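Local coordinates for protein glutamyl-tRNA synthetase (Methanothermobacter thermautotrophicus, PDB 3AII) that probably activates glutamate with ATP and attaches it to tRNA(Glu), as a non-discriminating class I aminoacyl-tRNA synthetase, at residues Glu180-Glu184 with Phe215-Leu219; Gly186-Thr192 with Ser232-Lys238. All coordinates share one frame; numbering follows the deposited sequence.

Interaction 1: Glu180-Glu184 with Phe215-Leu219; sequences EKLIE and FRENL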
loop_
_atom_site.group_PDB
_atom_site.type_symbol
_atom_site.label_atom_id
_atom_site.label_comp_id
_atom_site.label_asym_id
_atom_site.label_seq_id
_atom_site.Cartn_x
_atom_site.Cartn_y
_atom_site.Cartn_z
ATOM N N GLU A 180 18.899 6.972 -31.003
ATOM C CA GLU A 180 19.764 7.125 -32.187
ATOM C C GLU A 180 20.131 5.759 -32.777
ATOM O O GLU A 180 20.118 5.574 -33.990
ATOM C CB GLU A 180 21.019 7.939 -31.854
ATOM C CG GLU A 180 20.715 9.386 -31.457
ATOM C CD GLU A 180 21.827 10.365 -31.813
ATOM O OE1 GLU A 180 22.972 9.921 -32.062
ATOM O OE2 GLU A 180 21.548 11.584 -31.844
ATOM N N LYS A 181 20.426 4.791 -31.915
ATOM C CA LYS A 181 20.769 3.456 -32.401
ATOM C C LYS A 181 19.575 2.791 -33.071
ATOM O O LYS A 181 19.722 2.129 -34.108
ATOM C CB LYS A 181 21.303 2.577 -31.260
ATOM C CG LYS A 181 22.750 2.910 -30.880
ATOM C CD LYS A 181 23.250 2.039 -29.735
ATOM C CE LYS A 181 24.671 2.434 -29.329
ATOM N NZ LYS A 181 25.155 1.638 -28.170
ATOM N N LEU A 182 18.395 2.970 -32.488
ATOM C CA LEU A 182 17.189 2.373 -33.029
ATOM C C LEU A 182 16.886 2.960 -34.410
ATOM O O LEU A 182 16.495 2.248 -35.326
ATOM C CB LEU A 182 16.009 2.606 -32.083
ATOM C CG LEU A 182 14.640 2.045 -32.473
ATOM C CD1 LEU A 182 14.695 0.534 -32.627
ATOM C CD2 LEU A 182 13.575 2.454 -31.446
ATOM N N ILE A 183 17.032 4.274 -34.532
ATOM C CA ILE A 183 16.900 4.952 -35.821
ATOM C C ILE A 183 17.935 4.468 -36.848
ATOM O O ILE A 183 17.598 4.245 -38.014
ATOM C CB ILE A 183 16.995 6.485 -35.636
ATOM C CG1 ILE A 183 15.779 7.010 -34.867
ATOM C CG2 ILE A 183 17.110 7.193 -36.985
ATOM C CD1 ILE A 183 15.887 8.507 -34.520
ATOM N N GLU A 184 19.182 4.284 -36.423
ATOM C CA GLU A 184 20.205 3.800 -37.353
ATOM C C GLU A 184 19.901 2.395 -37.844
ATOM O O GLU A 184 20.181 2.049 -39.001
ATOM C CB GLU A 184 21.620 3.846 -36.758
ATOM C CG GLU A 184 22.641 3.386 -37.819
ATOM C CD GLU A 184 24.082 3.755 -37.535
ATOM O OE1 GLU A 184 24.375 4.256 -36.428
ATOM O OE2 GLU A 184 24.923 3.531 -38.444
ATOM N N PHE A 215 18.212 7.235 -42.466
ATOM C CA PHE A 215 18.893 7.440 -41.193
ATOM C C PHE A 215 19.230 8.908 -40.908
ATOM O O PHE A 215 18.814 9.468 -39.890
ATOM C CB PHE A 215 20.159 6.579 -41.163
ATOM C CG PHE A 215 21.096 6.895 -40.037
ATOM C CD1 PHE A 215 20.667 6.857 -38.722
ATOM C CD2 PHE A 215 22.427 7.193 -40.292
ATOM C CE1 PHE A 215 21.540 7.134 -37.690
ATOM C CE2 PHE A 215 23.298 7.469 -39.269
ATOM C CZ PHE A 215 22.857 7.443 -37.961
ATOM N N ARG A 216 19.981 9.540 -41.803
ATOM C CA ARG A 216 20.459 10.894 -41.527
ATOM C C ARG A 216 19.328 11.923 -41.519
ATOM O O ARG A 216 19.370 12.877 -40.740
ATOM C CB ARG A 216 21.588 11.292 -42.483
ATOM C CG ARG A 216 22.872 10.520 -42.254
ATOM C CD ARG A 216 23.592 10.962 -40.996
ATOM N NE ARG A 216 24.738 10.104 -40.704
ATOM C CZ ARG A 216 25.549 10.260 -39.664
ATOM N NH1 ARG A 216 25.356 11.254 -38.802
ATOM N NH2 ARG A 216 26.556 9.415 -39.478
ATOM N N GLU A 217 18.317 11.712 -42.360
ATOM C CA GLU A 217 17.112 12.532 -42.323
ATOM C C GLU A 217 16.404 12.445 -40.959
ATOM O O GLU A 217 16.052 13.467 -40.362
ATOM C CB GLU A 217 16.150 12.126 -43.435
ATOM C CG GLU A 217 16.632 12.469 -44.843
ATOM C CD GLU A 217 15.654 11.996 -45.908
ATOM O OE1 GLU A 217 15.179 12.840 -46.700
ATOM O OE2 GLU A 217 15.348 10.783 -45.941
ATOM N N ASN A 218 16.195 11.223 -40.475
ATOM C CA ASN A 218 15.598 11.022 -39.151
ATOM C C ASN A 218 16.478 11.571 -38.039
ATOM O O ASN A 218 15.977 12.111 -37.057
ATOM C CB ASN A 218 15.323 9.538 -38.894
ATOM C CG ASN A 218 14.000 9.076 -39.479
ATOM O OD1 ASN A 218 12.967 9.715 -39.290
ATOM N ND2 ASN A 218 14.020 7.951 -40.168
ATOM N N LEU A 219 17.792 11.428 -38.177
ATOM C CA LEU A 219 18.679 11.851 -37.106
ATOM C C LEU A 219 18.634 13.368 -36.968
ATOM O O LEU A 219 18.676 13.906 -35.864
ATOM C CB LEU A 219 20.109 11.374 -37.385
ATOM C CG LEU A 219 21.114 11.470 -36.238
ATOM C CD1 LEU A 219 20.706 10.532 -35.108
ATOM C CD2 LEU A 219 22.540 11.152 -36.735
HETATM O O HOH W 1 16.334 5.440 -40.309
#

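Interaction 2: Gly186-Thr192 with Ser232-Lys238; sequences GGAYVCT and SAVVRVK. With ZN (zinc ion), chain D.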
loop_
_atom_site.group_PDB
_atom_site.type_symbol
_atom_site.label_atom_id
_atom_site.label_comp_id
_atom_site.label_asym_id
_atom_site.label_seq_id
_atom_site.Cartn_x
_atom_site.Cartn_y
_atom_site.Cartn_z
ATOM N N GLY A 186 17.049 1.346 -38.406
ATOM C CA GLY A 186 15.802 1.415 -39.160
ATOM C C GLY A 186 14.548 0.994 -38.419
ATOM O O GLY A 186 13.565 0.570 -39.029
ATOM N N GLY A 187 14.568 1.123 -37.095
ATOM C CA GLY A 187 13.465 0.664 -36.281
ATOM C C GLY A 187 12.607 1.763 -35.698
ATOM O O GLY A 187 11.674 1.494 -34.951
ATOM N N ALA A 188 12.919 3.002 -36.054
ATOM C CA ALA A 188 12.143 4.130 -35.572
ATOM C C ALA A 188 12.288 5.307 -36.508
ATOM O O ALA A 188 13.184 5.334 -37.353
ATOM C CB ALA A 188 12.572 4.518 -34.160
ATOM N N TYR A 189 11.388 6.271 -36.364
ATOM C CA TYR A 189 11.422 7.465 -37.194
ATOM C C TYR A 189 10.848 8.646 -36.444
ATOM O O TYR A 189 10.110 8.462 -35.468
ATOM C CB TYR A 189 10.672 7.234 -38.514
ATOM C CG TYR A 189 9.209 6.853 -38.409
ATOM C CD1 TYR A 189 8.820 5.553 -38.101
ATOM C CD2 TYR A 189 8.212 7.790 -38.649
ATOM C CE1 TYR A 189 7.492 5.210 -38.031
ATOM C CE2 TYR A 189 6.882 7.449 -38.591
ATOM C CZ TYR A 189 6.519 6.170 -38.285
ATOM O OH TYR A 189 5.180 5.848 -38.218
ATOM N N VAL A 190 11.206 9.857 -36.876
ATOM C CA VAL A 190 10.620 11.054 -36.277
ATOM C C VAL A 190 9.429 11.524 -37.089
ATOM O O VAL A 190 9.569 11.904 -38.256
ATOM C CB VAL A 190 11.620 12.188 -36.148
ATOM C CG1 VAL A 190 10.940 13.393 -35.482
ATOM C CG2 VAL A 190 12.836 11.727 -35.336
ATOM N N CYS A 191 8.262 11.495 -36.461
ATOM C CA CYS A 191 7.021 11.837 -37.137
ATOM C C CYS A 191 6.582 13.237 -36.758
ATOM O O CYS A 191 6.380 13.548 -35.579
ATOM C CB CYS A 191 5.925 10.848 -36.779
ATOM S SG CYS A 191 4.372 11.177 -37.639
ATOM N N THR A 192 6.422 14.071 -37.783
ATOM C CA THR A 192 6.007 15.455 -37.616
ATOM C C THR A 192 4.558 15.661 -38.055
ATOM O O THR A 192 4.093 16.795 -38.142
ATOM C CB THR A 192 6.902 16.393 -38.452
ATOM O OG1 THR A 192 6.986 15.893 -39.794
ATOM C CG2 THR A 192 8.308 16.466 -37.861
ATOM N N SER A 232 4.774 18.693 -30.635
ATOM C CA SER A 232 4.952 19.016 -32.051
ATOM C C SER A 232 5.579 17.908 -32.902
ATOM O O SER A 232 5.496 17.942 -34.124
ATOM C CB SER A 232 5.778 20.294 -32.218
ATOM O OG SER A 232 7.082 20.124 -31.688
ATOM N N ALA A 233 6.226 16.947 -32.260
ATOM C CA ALA A 233 6.855 15.851 -32.990
ATOM C C ALA A 233 7.062 14.713 -32.002
ATOM O O ALA A 233 7.227 14.950 -30.812
ATOM C CB ALA A 233 8.195 16.296 -33.575
ATOM N N VAL A 234 7.043 13.484 -32.505
ATOM C CA VAL A 234 7.302 12.313 -31.670
ATOM C C VAL A 234 8.245 11.365 -32.404
ATOM O O VAL A 234 8.384 11.430 -33.633
ATOM C CB VAL A 234 6.000 11.573 -31.309
ATOM C CG1 VAL A 234 5.162 12.431 -30.362
ATOM C CG2 VAL A 234 5.219 11.222 -32.574
ATOM N N VAL A 235 8.929 10.512 -31.652
ATOM C CA VAL A 235 9.575 9.350 -32.246
ATOM C C VAL A 235 8.617 8.169 -32.162
ATOM O O VAL A 235 8.023 7.915 -31.102
ATOM C CB VAL A 235 10.902 8.993 -31.520
ATOM C CG1 VAL A 235 11.563 7.771 -32.165
ATOM C CG2 VAL A 235 11.870 10.161 -31.555
ATOM N N ARG A 236 8.452 7.469 -33.283
ATOM C CA ARG A 236 7.604 6.280 -33.352
ATOM C C ARG A 236 8.432 5.050 -33.671
ATOM O O ARG A 236 9.331 5.101 -34.499
ATOM C CB ARG A 236 6.530 6.463 -34.430
ATOM C CG ARG A 236 5.521 7.535 -34.071
ATOM C CD ARG A 236 4.454 7.686 -35.154
ATOM N NE ARG A 236 3.440 8.653 -34.723
ATOM C CZ ARG A 236 2.470 8.380 -33.857
ATOM N NH1 ARG A 236 2.353 7.170 -33.330
ATOM N NH2 ARG A 236 1.599 9.321 -33.519
ATOM N N VAL A 237 8.140 3.953 -32.982
ATOM C CA VAL A 237 8.817 2.697 -33.252
ATOM C C VAL A 237 8.137 2.069 -34.463
ATOM O O VAL A 237 6.917 2.016 -34.520
ATOM C CB VAL A 237 8.690 1.759 -32.057
ATOM C CG1 VAL A 237 9.352 0.417 -32.351
ATOM C CG2 VAL A 237 9.306 2.410 -30.812
ATOM N N LYS A 238 8.912 1.588 -35.428
ATOM C CA LYS A 238 8.292 0.921 -36.565
ATOM C C LYS A 238 7.848 -0.465 -36.131
ATOM O O LYS A 238 8.669 -1.276 -35.712
ATOM C CB LYS A 238 9.269 0.829 -37.743
ATOM C CG LYS A 238 9.674 2.183 -38.319
ATOM C CD LYS A 238 10.550 2.047 -39.570
ATOM C CE LYS A 238 10.972 3.424 -40.068
ATOM N NZ LYS A 238 11.725 3.398 -41.375
HETATM ZN ZN ZN D . 4.518 11.209 -39.987
HETATM O O HOH W 2 13.132 0.590 -41.783
HETATM O O HOH W 3 14.075 4.150 -39.578
#

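Interaction 1: Glu180-Glu184 with Phe215-Leu219
The carbonyl oxygen of Ile183 takes a hydrogen bond from water 1 at 2.9 Å, and the same water accepts a weak bond from Asn218 ND2. The water makes a loose polar bridge between two helix ends packed antiparallel, their axes 9.6 Å apart at 150°, in the class I catalytic domain. Asn218 turns its other amide atom, OD1, to Val190 N of strand 188-191, so the side chain serves the sheet and the helix pair at once. Beside this water the packing is through carbon atoms. Ile183 CB is directed at the other helix, and its CG2 branch presses on Asn218 CB at 3.5 Å, while also meeting the edge of the Phe215 ring near its plane, where CD1 is the closest atom at 4.0 Å. Trp222, one turn further along helix 215-224, adds to the cover of Ile183 and Glu180.

Phe215 lays its ring against the last turn of helix 172-184. With CG anti to the backbone N (chi1 168°), the ring reaches Glu184, whose CB lies 3.4 Å from Phe215 CE1. Glu184 runs extended over one face: its CG makes a CH-pi contact 4.0 Å from the centroid of the Phe215 ring, and the carboxylate stacks further out, its plane 19° from that of the ring. The guanidinium of Arg216 sits beyond the ring rim, on the opposite side of the ring plane; its NH2 is 6.2 Å from Glu184 OE2, where the opposite charges could still attract weakly.

At the far end of the pair Leu219 and Glu180 cross at about a right angle. Glu180 OE2 has a long, weak ion pair with Arg223, and its carboxylate carbon, CD, rests on the methyl of Leu219, 3.5 Å from CD1.

Interaction 2: Gly186-Thr192 with Ser232-Lys238
Tyr189 and Arg236 form an antiparallel hydrogen-bonded pair between strands 188-191 and 234-237, the former at the edge of a four-stranded antiparallel sheet. Arg236 N reaches Tyr189 O at 2.9 Å, and Cys191 N reaches Val234 O at 2.8 Å. Packing is tight on the face of Tyr189, Cys191 and Arg236. With chi1 at 59°, Tyr189 CG is tucked over its own backbone, which lays the ring beside its strand partner: Arg236 CB lies over one face, 4.1 Å from the centroid, and Lys238 CG meets the ring edge 3.5 Å from Tyr189 CD1. The hydroxyl hydrogen-bonds Asp250 OD2, and Arg236 NH1 the backbone O of the same residue. Replaced by alanine, this tyrosine would probably leave Arg236 CB and Lys238 CG without the ring they pack on, and Asp250 without the hydroxyl.

The Lys238 end is wetter: Gly186 closes helix 172-184 in a Schellman motif, and across from it Lys238 NZ donates to two waters, one held by Gly186 O and the other by Ala188 O, and also to Arg211 O. At the opposite end Cys191 SG binds the zinc ion at 2.4 Å, with Cys193, Cys208 and Cys210 completing the site.

In the fold
The centres of interactions 1 and 2 lie 10 Å apart, and 42 and 37 Å respectively from the centre of the chain, at one end of the catalytic domain. Their segments alternate along the chain: helix 172-184 leads into strand 188-191, and helix 215-224 into strand 234-237, so each interaction takes one member from each helix-strand unit. Between the two units come the zinc ligands Cys193, Cys208 and Cys210. The helix pair of interaction 1 touches the sheet pair of interaction 2 directly: Leu182 O lies 2.8 Å from Gly187 N, a probable hydrogen bond at the helix end, and Leu182 CD2 packs on Ala188 CB. Helices, sheet and zinc site thus form one compact unit.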